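Local coordinates for protein aspartate aminotransferase (Leishmania major, PDB 4H51) that probably catalyses the pyridoxal-phosphate-dependent exchange of an amino group between L-aspartate and 2-oxoglutarate, working as a homodimer, at residues R338-T343 and E401-L406. Sequence-based numbering, arbitrary orientation.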
loop_
_atom_site.group_PDB
_atom_site.type_symbol
_atom_site.label_atom_id
_atom_site.label_comp_id
_atom_site.label_asym_id
_atom_site.label_seq_id
_atom_site.Cartn_x
_atom_site.Cartn_y
_atom_site.Cartn_z
ATOM N N ARG B 338 22.987 15.660 15.781
ATOM C CA ARG B 338 24.213 16.445 15.742
ATOM C C ARG B 338 25.138 16.177 16.911
ATOM O O ARG B 338 26.347 16.144 16.704
ATOM C CB ARG B 338 23.936 17.945 15.705
ATOM C CG ARG B 338 23.417 18.489 14.403
ATOM C CD ARG B 338 23.238 20.006 14.585
ATOM N NE ARG B 338 22.106 20.314 13.776
ATOM C CZ ARG B 338 20.898 20.706 14.159
ATOM N NH1 ARG B 338 20.576 21.106 15.385
ATOM N NH2 ARG B 338 20.015 20.812 13.194
ATOM N N THR B 339 24.595 16.019 18.133
ATOM C CA THR B 339 25.392 15.724 19.307
ATOM C C THR B 339 26.077 14.365 19.180
ATOM O O THR B 339 27.225 14.218 19.598
ATOM C CB THR B 339 24.641 15.863 20.682
ATOM O OG1 THR B 339 23.725 14.771 20.927
ATOM C CG2 THR B 339 23.877 17.188 20.743
ATOM N N MET B 340 25.407 13.405 18.542
ATOM C CA MET B 340 26.046 12.096 18.292
ATOM C C MET B 340 27.194 12.222 17.273
ATOM O O MET B 340 28.250 11.606 17.426
ATOM C CB MET B 340 24.975 11.081 17.813
ATOM C CG MET B 340 23.939 10.728 18.894
ATOM S SD MET B 340 24.637 10.042 20.415
ATOM C CE MET B 340 24.810 11.437 21.577
ATOM N N ARG B 341 27.012 13.030 16.248
ATOM C CA ARG B 341 28.079 13.182 15.246
ATOM C C ARG B 341 29.298 13.853 15.897
ATOM O O ARG B 341 30.443 13.439 15.727
ATOM C CB ARG B 341 27.620 14.024 14.074
ATOM C CG ARG B 341 26.486 13.497 13.256
ATOM C CD ARG B 341 26.097 14.560 12.252
ATOM N NE ARG B 341 25.060 14.085 11.352
ATOM C CZ ARG B 341 25.236 13.203 10.371
ATOM N NH1 ARG B 341 26.440 12.703 10.112
ATOM N NH2 ARG B 341 24.189 12.820 9.636
ATOM N N ARG B 342 29.022 14.858 16.723
ATOM C CA ARG B 342 30.084 15.587 17.406
ATOM C C ARG B 342 30.803 14.659 18.388
ATOM O O ARG B 342 32.028 14.679 18.491
ATOM C CB ARG B 342 29.520 16.842 18.093
ATOM C CG ARG B 342 30.476 17.533 19.061
ATOM C CD ARG B 342 31.716 18.084 18.357
ATOM N NE ARG B 342 31.416 18.984 17.227
ATOM C CZ ARG B 342 32.359 19.633 16.522
ATOM N NH1 ARG B 342 33.654 19.486 16.807
ATOM N NH2 ARG B 342 32.008 20.438 15.524
ATOM N N THR B 343 30.057 13.784 19.058
ATOM C CA THR B 343 30.680 12.839 19.957
ATOM C C THR B 343 31.627 11.863 19.250
ATOM O O THR B 343 32.725 11.546 19.751
ATOM C CB THR B 343 29.620 12.024 20.706
ATOM O OG1 THR B 343 28.764 12.916 21.444
ATOM C CG2 THR B 343 30.257 11.075 21.637
ATOM N N GLU B 401 27.201 6.560 24.646
ATOM C CA GLU B 401 27.986 5.353 24.846
ATOM C C GLU B 401 28.373 4.675 23.519
ATOM O O GLU B 401 29.555 4.350 23.304
ATOM C CB GLU B 401 27.206 4.429 25.777
ATOM C CG GLU B 401 27.832 3.103 26.198
ATOM C CD GLU B 401 26.940 2.342 27.196
ATOM O OE1 GLU B 401 25.967 1.670 26.785
ATOM O OE2 GLU B 401 27.215 2.393 28.405
ATOM N N THR B 402 27.421 4.467 22.615
ATOM C CA THR B 402 27.738 3.739 21.376
ATOM C C THR B 402 28.449 4.629 20.342
ATOM O O THR B 402 29.155 4.110 19.504
ATOM C CB THR B 402 26.511 2.985 20.779
ATOM O OG1 THR B 402 25.431 3.904 20.540
ATOM C CG2 THR B 402 26.029 1.881 21.777
ATOM N N ALA B 403 28.322 5.958 20.452
ATOM C CA ALA B 403 29.142 6.878 19.648
ATOM C C ALA B 403 30.646 6.685 19.928
ATOM O O ALA B 403 31.487 6.630 19.000
ATOM C CB ALA B 403 28.750 8.326 19.926
ATOM N N LEU B 404 30.984 6.637 21.207
ATOM C CA LEU B 404 32.365 6.373 21.612
ATOM C C LEU B 404 32.776 4.990 21.101
ATOM O O LEU B 404 33.854 4.845 20.578
ATOM C CB LEU B 404 32.509 6.471 23.131
ATOM C CG LEU B 404 32.244 7.860 23.777
ATOM C CD1 LEU B 404 32.426 7.798 25.280
ATOM C CD2 LEU B 404 33.082 8.995 23.183
ATOM N N MET B 405 31.905 3.987 21.208
ATOM C CA MET B 405 32.233 2.646 20.728
ATOM C C MET B 405 32.427 2.605 19.219
ATOM O O MET B 405 33.291 1.879 18.737
ATOM C CB MET B 405 31.159 1.638 21.079
ATOM C CG MET B 405 31.135 1.257 22.547
ATOM S SD MET B 405 29.555 0.569 23.048
ATOM C CE MET B 405 29.443 -0.822 21.897
ATOM N N LEU B 406 31.631 3.382 18.494
ATOM C CA LEU B 406 31.774 3.494 17.052
ATOM C C LEU B 406 33.080 4.167 16.710
ATOM O O LEU B 406 33.823 3.656 15.863
ATOM C CB LEU B 406 30.603 4.256 16.423
ATOM C CG LEU B 406 30.767 4.682 14.967
ATOM C CD1 LEU B 406 30.904 3.443 14.075
ATOM C CD2 LEU B 406 29.582 5.560 14.499
#
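T343 and A403 bring two helices of this fold-type I aminotransferase together, their segment axes 9.0 Å apart at closest and running in roughly the same direction, 37° from parallel. The small-domain part of the long interdomain helix 320-350 supplies one side and the C-terminal helix 400-416 the other, and no atom of the second subunit touches either segment. The seam is apolar, with no hydrogen bond across it. T343 turns its methyl, not its hydroxyl, to the partner: with OG1 beside the backbone N (chi1 -59°), CG2 lies anti to that N and reaches the A403 methyl, CG2 to CB 3.6 Å. The same CG2 meets one branch of L404, CD2 at 3.8 Å, the two side chains crossing at about a right angle. About one turn earlier, M340 SD stands 4.5 Å from A403 CB, a loose apolar contact. Beyond the segment, A403 also packs on V344 and L404 on E347, continuing the seam along helix 320-350. The threonine hydroxyl turns back on its own helix: OG1 donates to T339 O at 2.7 Å, while T343 N reaches that oxygen from the opposite face of the carbonyl plane.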